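Local atomic coordinates of UDP-N-acetylenolpyruvoylglucosamine reductase (Listeria monocytogenes, PDB entry 3TX1), a protein that catalyses, with FAD as cofactor, the NADPH-dependent reduction of UDP-N-acetylenolpyruvoylglucosamine to UDP-N-acetylmuramate in peptidoglycan biosynthesis. Residues 116-121 with 207-212; 168-173 with 184-189; 239-244 with 278-283. All blocks are in the same frame, centred on the assembly; numbering follows the deposited sequence.

Interaction 1: residues 116-121 with 207-212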
loop_
_atom_site.group_PDB
_atom_site.type_symbol
_atom_site.label_atom_id
_atom_site.label_comp_id
_atom_site.label_asym_id
_atom_site.label_seq_id
_atom_site.Cartn_x
_atom_site.Cartn_y
_atom_site.Cartn_z
ATOM N N GLN A 116 -5.134 -23.337 3.471
ATOM C CA GLN A 116 -4.700 -22.017 3.931
ATOM C C GLN A 116 -3.376 -21.490 3.387
ATOM O O GLN A 116 -2.382 -22.234 3.263
ATOM C CB GLN A 116 -4.673 -21.966 5.456
ATOM C CG GLN A 116 -6.052 -21.999 6.086
ATOM C CD GLN A 116 -6.024 -21.719 7.577
ATOM O OE1 GLN A 116 -4.963 -21.636 8.197
ATOM N NE2 GLN A 116 -7.207 -21.559 8.160
ATOM N N ILE A 117 -3.371 -20.184 3.115
ATOM C CA ILE A 117 -2.173 -19.512 2.642
ATOM C C ILE A 117 -1.527 -18.545 3.666
ATOM O O ILE A 117 -2.201 -17.683 4.252
ATOM C CB ILE A 117 -2.383 -18.881 1.240
ATOM C CG1 ILE A 117 -2.348 -20.000 0.183
ATOM C CG2 ILE A 117 -1.299 -17.858 0.937
ATOM C CD1 ILE A 117 -2.721 -19.577 -1.214
ATOM N N VAL A 118 -0.233 -18.765 3.915
ATOM C CA VAL A 118 0.564 -17.922 4.808
ATOM C C VAL A 118 1.605 -17.188 4.000
ATOM O O VAL A 118 2.378 -17.822 3.266
ATOM C CB VAL A 118 1.216 -18.697 6.004
ATOM C CG1 VAL A 118 2.708 -18.381 6.152
ATOM C CG2 VAL A 118 0.472 -18.403 7.303
ATOM N N ALA A 119 1.602 -15.858 4.147
ATOM C CA ALA A 119 2.527 -14.967 3.439
ATOM C C ALA A 119 3.090 -13.908 4.358
ATOM O O ALA A 119 2.364 -13.363 5.185
ATOM C CB ALA A 119 1.818 -14.293 2.278
ATOM N N MET A 120 4.374 -13.607 4.194
ATOM C CA MET A 120 5.031 -12.580 4.985
ATOM C C MET A 120 4.623 -11.164 4.532
ATOM O O MET A 120 4.144 -10.982 3.405
ATOM C CB MET A 120 6.534 -12.791 4.983
ATOM C CG MET A 120 6.929 -13.841 5.987
ATOM S SD MET A 120 8.704 -14.004 6.036
ATOM C CE MET A 120 8.884 -14.771 7.637
ATOM N N SER A 121 4.830 -10.159 5.381
ATOM C CA SER A 121 4.266 -8.851 5.086
ATOM C C SER A 121 4.952 -8.093 3.973
ATOM O O SER A 121 4.433 -7.066 3.505
ATOM C CB SER A 121 4.200 -8.008 6.338
ATOM O OG SER A 121 5.496 -7.639 6.714
ATOM N N ASP A 207 3.260 -11.283 9.064
ATOM C CA ASP A 207 2.785 -12.269 8.087
ATOM C C ASP A 207 1.283 -12.438 8.206
ATOM O O ASP A 207 0.694 -12.052 9.218
ATOM C CB ASP A 207 3.554 -13.600 8.119
ATOM C CG ASP A 207 3.424 -14.324 9.443
ATOM O OD1 ASP A 207 4.464 -14.713 10.052
ATOM O OD2 ASP A 207 2.274 -14.474 9.893
ATOM N N ALA A 208 0.668 -12.961 7.155
ATOM C CA ALA A 208 -0.785 -13.110 7.121
ATOM C C ALA A 208 -1.253 -14.520 6.705
ATOM O O ALA A 208 -0.579 -15.203 5.906
ATOM C CB ALA A 208 -1.390 -12.049 6.210
ATOM N N THR A 209 -2.387 -14.947 7.269
ATOM C CA THR A 209 -2.979 -16.261 6.960
ATOM C C THR A 209 -4.364 -16.093 6.366
ATOM O O THR A 209 -5.276 -15.565 7.020
ATOM C CB THR A 209 -3.190 -17.150 8.205
ATOM O OG1 THR A 209 -1.948 -17.433 8.849
ATOM C CG2 THR A 209 -3.786 -18.458 7.786
ATOM N N PHE A 210 -4.527 -16.558 5.132
ATOM C CA PHE A 210 -5.829 -16.490 4.465
ATOM C C PHE A 210 -6.524 -17.866 4.402
ATOM O O PHE A 210 -5.905 -18.861 3.993
ATOM C CB PHE A 210 -5.642 -15.958 3.065
ATOM C CG PHE A 210 -4.768 -14.743 2.978
ATOM C CD1 PHE A 210 -3.442 -14.863 2.574
ATOM C CD2 PHE A 210 -5.285 -13.471 3.225
ATOM C CE1 PHE A 210 -2.632 -13.747 2.448
ATOM C CE2 PHE A 210 -4.488 -12.347 3.103
ATOM C CZ PHE A 210 -3.161 -12.491 2.714
ATOM N N SER A 211 -7.787 -17.919 4.844
ATOM C CA SER A 211 -8.626 -19.138 4.816
ATOM C C SER A 211 -9.276 -19.332 3.440
ATOM O O SER A 211 -10.348 -18.784 3.176
ATOM C CB SER A 211 -9.748 -19.023 5.838
ATOM O OG SER A 211 -9.348 -19.454 7.112
ATOM N N LEU A 212 -8.696 -20.115 2.558
ATOM C CA LEU A 212 -9.315 -20.259 1.262
ATOM C C LEU A 212 -10.106 -21.551 1.109
ATOM O O LEU A 212 -10.160 -22.365 1.994
ATOM C CB LEU A 212 -8.280 -20.123 0.157
ATOM C CG LEU A 212 -7.300 -18.959 0.215
ATOM C CD1 LEU A 212 -6.404 -18.914 -0.997
ATOM C CD2 LEU A 212 -7.950 -17.626 0.491
#
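With CG1 of Ile-117 anti to the carbonyl carbon (chi1 -76°) and CG of Phe-210 likewise (chi1 -47°), the two side chains of this cross-strand pair slant over each other, and the CG2 branch of Ile-117 meets ring atom CD1 of Phe-210 at 4.0 Å. The other branch of Ile-117 runs on extended and brings its CD1 to 3.7 Å from Leu-212 CD1. Ala-119 lies on the same face and presents its CB at the edge of the Phe-210 ring. Thr-128 and Ala-132 of helix 125-134 and Ile-150 of helix 150-156 cover this apolar side.

Between strands 116-120 and 207-211, two hydrogen-bonded pairs hold the antiparallel backbones. Ile-117 N gives to Phe-210 O at 3.0 Å and Phe-210 N returns a bond to Ile-117 O; Ala-119 N binds Ala-208 O at 2.9 Å, answered by Ala-208 N to Ala-119 O. All four bonds are fairly straight at hydrogen.

The other face carries Gln-116, Val-118, Met-120, Asp-207, Thr-209 and Ser-211 and is more polar. The extended Gln-116 side chain lays OE1 beside Thr-209 CG2 at 3.4 Å, while its NE2 lies 3.2 Å from Ser-211 OG. Ser-211 OG is hydrogen-bonded to Glu-170 OE1. Asp-207 turns its carboxylate away from strand 116-120 to Thr-173 OG1, leaving CB against Met-120 CG at 4.0 Å.

Ser-121, just past the strand, touches the FAD. A two-faced antiparallel pair backed by helices is in keeping with the alpha+beta FAD-binding fold of the PCMH type.

Interaction 2: residues 168-173 with 184-189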
loop_
_atom_site.group_PDB
_atom_site.type_symbol
_atom_site.label_atom_id
_atom_site.label_comp_id
_atom_site.label_asym_id
_atom_site.label_seq_id
_atom_site.Cartn_x
_atom_site.Cartn_y
_atom_site.Cartn_z
ATOM N N VAL A 168 -11.267 -12.860 3.541
ATOM C CA VAL A 168 -10.535 -14.099 3.752
ATOM C C VAL A 168 -9.373 -14.076 4.715
ATOM O O VAL A 168 -8.595 -15.052 4.766
ATOM C CB VAL A 168 -10.053 -14.747 2.441
ATOM C CG1 VAL A 168 -11.203 -15.425 1.740
ATOM C CG2 VAL A 168 -9.322 -13.737 1.564
ATOM N N LEU A 169 -9.262 -13.028 5.501
ATOM C CA LEU A 169 -8.181 -12.951 6.456
ATOM C C LEU A 169 -8.438 -13.896 7.587
ATOM O O LEU A 169 -9.391 -13.715 8.287
ATOM C CB LEU A 169 -8.104 -11.558 7.008
ATOM C CG LEU A 169 -6.783 -11.121 7.604
ATOM C CD1 LEU A 169 -5.617 -11.906 7.079
ATOM C CD2 LEU A 169 -6.658 -9.671 7.246
ATOM N N GLU A 170 -7.580 -14.887 7.774
ATOM C CA GLU A 170 -7.785 -15.824 8.853
ATOM C C GLU A 170 -7.065 -15.328 10.120
ATOM O O GLU A 170 -7.679 -15.107 11.176
ATOM C CB GLU A 170 -7.197 -17.179 8.491
ATOM C CG GLU A 170 -7.157 -18.176 9.638
ATOM C CD GLU A 170 -8.526 -18.589 10.135
ATOM O OE1 GLU A 170 -9.539 -18.304 9.448
ATOM O OE2 GLU A 170 -8.578 -19.183 11.239
ATOM N N ALA A 171 -5.749 -15.165 9.995
ATOM C CA ALA A 171 -4.884 -14.799 11.094
ATOM C C ALA A 171 -3.740 -13.919 10.597
ATOM O O ALA A 171 -3.399 -13.916 9.412
ATOM C CB ALA A 171 -4.330 -16.066 11.727
ATOM N N ALA A 172 -3.131 -13.195 11.528
ATOM C CA ALA A 172 -1.990 -12.349 11.228
ATOM C C ALA A 172 -0.997 -12.321 12.383
ATOM O O ALA A 172 -1.388 -12.389 13.567
ATOM C CB ALA A 172 -2.457 -10.943 10.929
ATOM N N THR A 173 0.286 -12.245 12.027
ATOM C CA THR A 173 1.327 -12.044 13.022
ATOM C C THR A 173 1.694 -10.571 12.980
ATOM O O THR A 173 1.991 -10.024 11.926
ATOM C CB THR A 173 2.593 -12.842 12.739
ATOM O OG1 THR A 173 2.251 -14.209 12.558
ATOM C CG2 THR A 173 3.564 -12.712 13.916
ATOM N N LEU A 184 -2.723 -12.814 15.898
ATOM C CA LEU A 184 -4.156 -12.465 15.909
ATOM C C LEU A 184 -5.048 -13.448 15.186
ATOM O O LEU A 184 -4.596 -14.148 14.295
ATOM C CB LEU A 184 -4.381 -11.067 15.320
ATOM C CG LEU A 184 -3.822 -9.854 16.054
ATOM C CD1 LEU A 184 -3.922 -8.631 15.163
ATOM C CD2 LEU A 184 -4.532 -9.617 17.375
ATOM N N LYS A 185 -6.323 -13.483 15.587
ATOM C CA LYS A 185 -7.337 -14.325 14.932
ATOM C C LYS A 185 -8.483 -13.464 14.431
ATOM O O LYS A 185 -8.625 -12.291 14.817
ATOM C CB LYS A 185 -7.908 -15.414 15.857
ATOM C CG LYS A 185 -6.893 -16.304 16.567
ATOM C CD LYS A 185 -5.917 -16.988 15.618
ATOM C CE LYS A 185 -4.783 -17.606 16.431
ATOM N NZ LYS A 185 -3.672 -18.144 15.595
ATOM N N ARG A 186 -9.292 -14.080 13.570
ATOM C CA ARG A 186 -10.461 -13.476 12.954
ATOM C C ARG A 186 -11.148 -12.433 13.822
ATOM O O ARG A 186 -11.245 -11.267 13.424
ATOM C CB ARG A 186 -11.453 -14.579 12.618
ATOM C CG ARG A 186 -11.219 -15.305 11.305
ATOM C CD ARG A 186 -12.107 -14.787 10.178
ATOM N NE ARG A 186 -11.846 -15.557 8.969
ATOM C CZ ARG A 186 -12.464 -15.388 7.805
ATOM N NH1 ARG A 186 -13.426 -14.473 7.671
ATOM N NH2 ARG A 186 -12.110 -16.139 6.763
ATOM N N SER A 187 -11.616 -12.860 15.002
ATOM C CA SER A 187 -12.364 -12.016 15.952
ATOM C C SER A 187 -11.733 -10.650 16.176
ATOM O O SER A 187 -12.420 -9.626 16.244
ATOM C CB SER A 187 -12.418 -12.711 17.303
ATOM O OG SER A 187 -12.582 -14.103 17.136
ATOM N N GLU A 188 -10.410 -10.664 16.277
ATOM C CA GLU A 188 -9.627 -9.498 16.595
ATOM C C GLU A 188 -9.297 -8.677 15.353
ATOM O O GLU A 188 -8.637 -7.648 15.450
ATOM C CB GLU A 188 -8.350 -9.971 17.287
ATOM C CG GLU A 188 -8.584 -11.189 18.182
ATOM C CD GLU A 188 -7.317 -11.713 18.833
ATOM O OE1 GLU A 188 -6.907 -12.842 18.496
ATOM O OE2 GLU A 188 -6.715 -10.997 19.661
ATOM N N LEU A 189 -9.777 -9.124 14.192
ATOM C CA LEU A 189 -9.521 -8.468 12.899
ATOM C C LEU A 189 -10.836 -7.978 12.288
ATOM O O LEU A 189 -11.682 -8.794 11.907
ATOM C CB LEU A 189 -8.841 -9.471 11.950
ATOM C CG LEU A 189 -7.495 -10.053 12.423
ATOM C CD1 LEU A 189 -7.204 -11.447 11.900
ATOM C CD2 LEU A 189 -6.324 -9.120 12.147
#
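The contact belongs to the beta hairpin of strands 169-175 and 181-185; on its other side strand 169-175 makes a classic beta bulge, Glu-170 and Ala-171 both facing Thr-209 of strand 204-214. Ala-172 and Leu-184 make an antiparallel hydrogen-bonded pair of the hairpin: Leu-184 N reaches Ala-172 O at 2.7 Å and almost straight (174°), whereas the return bond from Ala-172 N to Leu-184 O is longer, 3.3 Å, and arrives from above the carbonyl plane.

Residues 187-188 form a short 3-10 turn, and just before it Arg-186 folds back along the bulge. A bend at chi2 (-99°) carries its guanidinium past the backbone of Leu-169, whose O lies over one face of the group, offset toward the rim. At the edge, Glu-170 OE1 makes a long salt bridge of 3.6 Å to Arg-186 NE, the two planes being 66° apart; Ser-211 is the second partner of this oxygen. Leu-189, returning from the turn, points toward the first strand, where its CD1 packs 4.3 Å from Leu-169 CG and its CD2 4.4 Å from Ala-172 CB.

Leu-169 and Ala-172 pack on Leu-154 of helix 150-156, Leu-184 and Leu-189 meet Ile-198 of a loop, and strand 204-214 pairs with strand 169-175 beside the hairpin.

Interaction 3: residues 239-244 with 278-283. With FAD (flavin-adenine dinucleotide), chain B.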
loop_
_atom_site.group_PDB
_atom_site.type_symbol
_atom_site.label_atom_id
_atom_site.label_comp_id
_atom_site.label_asym_id
_atom_site.label_seq_id
_atom_site.Cartn_x
_atom_site.Cartn_y
_atom_site.Cartn_z
ATOM N N TYR A 239 1.909 3.312 -16.337
ATOM C CA TYR A 239 2.568 4.424 -15.661
ATOM C C TYR A 239 2.689 4.249 -14.189
ATOM O O TYR A 239 1.805 3.673 -13.575
ATOM C CB TYR A 239 1.780 5.713 -15.850
ATOM C CG TYR A 239 1.804 6.194 -17.252
ATOM C CD1 TYR A 239 0.706 6.005 -18.061
ATOM C CD2 TYR A 239 2.937 6.784 -17.781
ATOM C CE1 TYR A 239 0.718 6.405 -19.364
ATOM C CE2 TYR A 239 2.960 7.204 -19.077
ATOM C CZ TYR A 239 1.840 7.000 -19.861
ATOM O OH TYR A 239 1.809 7.375 -21.172
ATOM N N PRO A 240 3.760 4.792 -13.587
ATOM C CA PRO A 240 3.737 4.691 -12.134
ATOM C C PRO A 240 2.587 5.562 -11.644
ATOM O O PRO A 240 2.272 6.552 -12.288
ATOM C CB PRO A 240 5.105 5.253 -11.698
ATOM C CG PRO A 240 5.680 5.912 -12.908
ATOM C CD PRO A 240 5.055 5.263 -14.105
ATOM N N SER A 241 1.917 5.157 -10.567
ATOM C CA SER A 241 0.825 5.971 -9.987
ATOM C C SER A 241 0.569 5.467 -8.598
ATOM O O SER A 241 1.190 4.485 -8.170
ATOM C CB SER A 241 -0.495 5.872 -10.784
ATOM O OG SER A 241 -1.229 4.672 -10.511
ATOM N N CYS A 242 -0.288 6.165 -7.861
ATOM C CA CYS A 242 -0.766 5.592 -6.612
ATOM C C CYS A 242 -2.066 4.985 -7.142
ATOM O O CYS A 242 -2.190 4.740 -8.370
ATOM C CB CYS A 242 -0.903 6.620 -5.480
ATOM S SG CYS A 242 -1.630 8.237 -5.849
ATOM N N GLY A 243 -3.067 4.700 -6.347
ATOM C CA GLY A 243 -4.174 4.111 -7.118
ATOM C C GLY A 243 -5.191 5.134 -7.513
ATOM O O GLY A 243 -4.885 6.189 -8.062
ATOM N N SER A 244 -6.418 4.800 -7.190
ATOM C CA SER A 244 -7.468 5.730 -7.319
ATOM C C SER A 244 -7.054 6.708 -6.213
ATOM O O SER A 244 -6.876 6.314 -5.076
ATOM C CB SER A 244 -8.790 5.038 -7.009
ATOM O OG SER A 244 -9.878 5.651 -7.682
ATOM N N ALA A 278 -9.716 9.210 -14.979
ATOM C CA ALA A 278 -9.520 10.523 -14.379
ATOM C C ALA A 278 -9.260 10.513 -12.898
ATOM O O ALA A 278 -8.820 11.524 -12.386
ATOM C CB ALA A 278 -10.657 11.458 -14.703
ATOM N N GLY A 279 -9.521 9.398 -12.203
ATOM C CA GLY A 279 -9.304 9.335 -10.749
ATOM C C GLY A 279 -7.893 8.911 -10.351
ATOM O O GLY A 279 -7.607 8.721 -9.161
ATOM N N PHE A 280 -7.030 8.767 -11.358
ATOM C CA PHE A 280 -5.632 8.412 -11.210
ATOM C C PHE A 280 -4.726 9.555 -11.623
ATOM O O PHE A 280 -4.906 10.169 -12.681
ATOM C CB PHE A 280 -5.280 7.308 -12.173
ATOM C CG PHE A 280 -5.544 5.932 -11.672
ATOM C CD1 PHE A 280 -6.844 5.475 -11.465
ATOM C CD2 PHE A 280 -4.505 5.038 -11.541
ATOM C CE1 PHE A 280 -7.099 4.163 -11.041
ATOM C CE2 PHE A 280 -4.764 3.719 -11.157
ATOM C CZ PHE A 280 -6.060 3.277 -10.900
ATOM N N ILE A 281 -3.710 9.812 -10.815
ATOM C CA ILE A 281 -2.720 10.791 -11.211
ATOM C C ILE A 281 -1.472 10.001 -11.617
ATOM O O ILE A 281 -0.804 9.410 -10.766
ATOM C CB ILE A 281 -2.445 11.770 -10.072
ATOM C CG1 ILE A 281 -3.680 12.623 -9.889
ATOM C CG2 ILE A 281 -1.254 12.655 -10.387
ATOM C CD1 ILE A 281 -3.592 13.564 -8.721
ATOM N N VAL A 282 -1.188 9.967 -12.909
ATOM C CA VAL A 282 -0.031 9.232 -13.397
ATOM C C VAL A 282 1.247 10.080 -13.453
ATOM O O VAL A 282 1.200 11.289 -13.526
ATOM C CB VAL A 282 -0.275 8.660 -14.809
ATOM C CG1 VAL A 282 -1.454 7.734 -14.790
ATOM C CG2 VAL A 282 -0.512 9.793 -15.796
ATOM N N ASN A 283 2.380 9.403 -13.533
ATOM C CA ASN A 283 3.691 10.004 -13.539
ATOM C C ASN A 283 4.215 9.885 -14.930
ATOM O O ASN A 283 4.833 8.881 -15.274
ATOM C CB ASN A 283 4.586 9.192 -12.604
ATOM C CG ASN A 283 5.964 9.770 -12.435
ATOM O OD1 ASN A 283 6.378 10.706 -13.141
ATOM N ND2 ASN A 283 6.697 9.223 -11.465
HETATM P PA FAD B . 2.047 1.454 1.101
HETATM O O1A FAD B . 3.523 1.260 1.196
HETATM O O2A FAD B . 1.486 2.354 0.038
HETATM O O5B FAD B . 1.510 2.070 2.474
HETATM C C5B FAD B . 0.125 1.805 2.671
HETATM C C4B FAD B . -0.283 1.946 4.123
HETATM O O4B FAD B . -0.116 0.714 4.807
HETATM C C3B FAD B . 0.478 2.971 4.935
HETATM O O3B FAD B . -0.412 3.384 6.001
HETATM C C2B FAD B . 1.597 2.106 5.513
HETATM O O2B FAD B . 2.288 2.583 6.684
HETATM C C1B FAD B . 0.820 0.872 5.866
HETATM N N9A FAD B . 1.681 -0.296 5.804
HETATM C C8A FAD B . 2.423 -0.721 4.770
HETATM N N7A FAD B . 3.002 -1.908 5.102
HETATM C C5A FAD B . 2.626 -2.265 6.350
HETATM C C6A FAD B . 2.887 -3.352 7.330
HETATM N N6A FAD B . 3.712 -4.405 7.074
HETATM N N1A FAD B . 2.258 -3.271 8.522
HETATM C C2A FAD B . 1.437 -2.278 8.835
HETATM N N3A FAD B . 1.178 -1.246 8.031
HETATM C C4A FAD B . 1.736 -1.183 6.801
HETATM N N1 FAD B . -6.102 -0.843 -3.508
HETATM C C2 FAD B . -7.227 -1.598 -3.465
HETATM O O2 FAD B . -7.733 -1.876 -2.366
HETATM N N3 FAD B . -7.831 -2.111 -4.547
HETATM C C4 FAD B . -7.407 -1.901 -5.785
HETATM O O4 FAD B . -8.020 -2.364 -6.774
HETATM C C4X FAD B . -6.189 -1.087 -5.913
HETATM N N5 FAD B . -5.689 -0.834 -7.119
HETATM C C5X FAD B . -4.583 -0.095 -7.291
HETATM C C6 FAD B . -4.117 0.106 -8.581
HETATM C C7 FAD B . -2.975 0.830 -8.801
HETATM C C7M FAD B . -2.489 1.054 -10.209
HETATM C C8 FAD B . -2.267 1.366 -7.616
HETATM C C8M FAD B . -1.028 2.171 -7.769
HETATM C C9 FAD B . -2.728 1.163 -6.344
HETATM C C9A FAD B . -3.880 0.446 -6.132
HETATM N N10 FAD B . -4.371 0.201 -4.827
HETATM C C10 FAD B . -5.542 -0.567 -4.693
HETATM C "C1'" FAD B . -3.685 0.771 -3.652
HETATM C "C2'" FAD B . -2.643 -0.173 -3.097
HETATM O "O2'" FAD B . -2.309 -1.164 -4.066
HETATM C "C3'" FAD B . -3.157 -0.900 -1.869
HETATM O "O3'" FAD B . -3.594 0.102 -0.959
HETATM C "C4'" FAD B . -2.034 -1.727 -1.249
HETATM O "O4'" FAD B . -2.553 -2.794 -0.442
HETATM C "C5'" FAD B . -1.034 -0.881 -0.482
HETATM O "O5'" FAD B . 0.168 -1.613 -0.431
HETATM P P FAD B . 1.577 -0.990 -0.081
HETATM O O1P FAD B . 2.391 -2.141 0.389
HETATM O O2P FAD B . 1.963 -0.243 -1.312
HETATM O O3P FAD B . 1.300 0.048 1.057
#
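Gly-279 meets Ser-244 through its carbonyl oxygen, which receives a CA-H...O contact from Ser-244 CA at 3.5 Å; Ser-244 is the predicted proton donor. Next, Phe-280 places its ring against the 239-244 loop, with CG anti to the carbonyl carbon (chi1 -86°). Gly-243 O stands over the centre of one ring face, 3.7 Å from CG, and Ser-244 N lies over that face nearer the rim. At the edge of the ring the flavin methyl C7M is 3.6 Å from Phe-280 CE2, and Ser-241 OG approaches CD2 at 3.5 Å. The loop and Phe-280 thus form a wall of the FAD site, built from the MurB C-terminal domain against the dimethylbenzene end of the isoalloxazine; Gly-243 CA comes to 3.4 Å from FAD C9. Ile-281 lies in the edge strand of a small antiparallel sheet, and Ile-281 O touches Ser-241 CB. Val-282 sets its CB against Tyr-239 CB at 3.7 Å. Asn-283 N donates to Pro-240 O at 3.1 Å, bent at hydrogen (141°), and Asn-283 CB packs on Pro-240 CG at 3.5 Å while its amide is held by Thr-49 O, Gly-285 N and Ala-287 N.

Interactions 1 and 2 belong to one sheet and touch through Thr-209, whose backbone N and O probably bond to Ala-171 O and Glu-170 N; the hairpin of interaction 2 is nested within the chain loop closed by interaction 1. Both are partly buried, but interaction 1 rests on four regular backbone bonds and a helix-covered apolar face, whereas interaction 2 has one hydrogen-bonded pair and a charged rim. Interaction 3 lies across the chain centre, its centre about 28 Å from that of interaction 1, in the C-terminal domain of the MurB family. More buried, it has little regular pairing and meets the flavin directly.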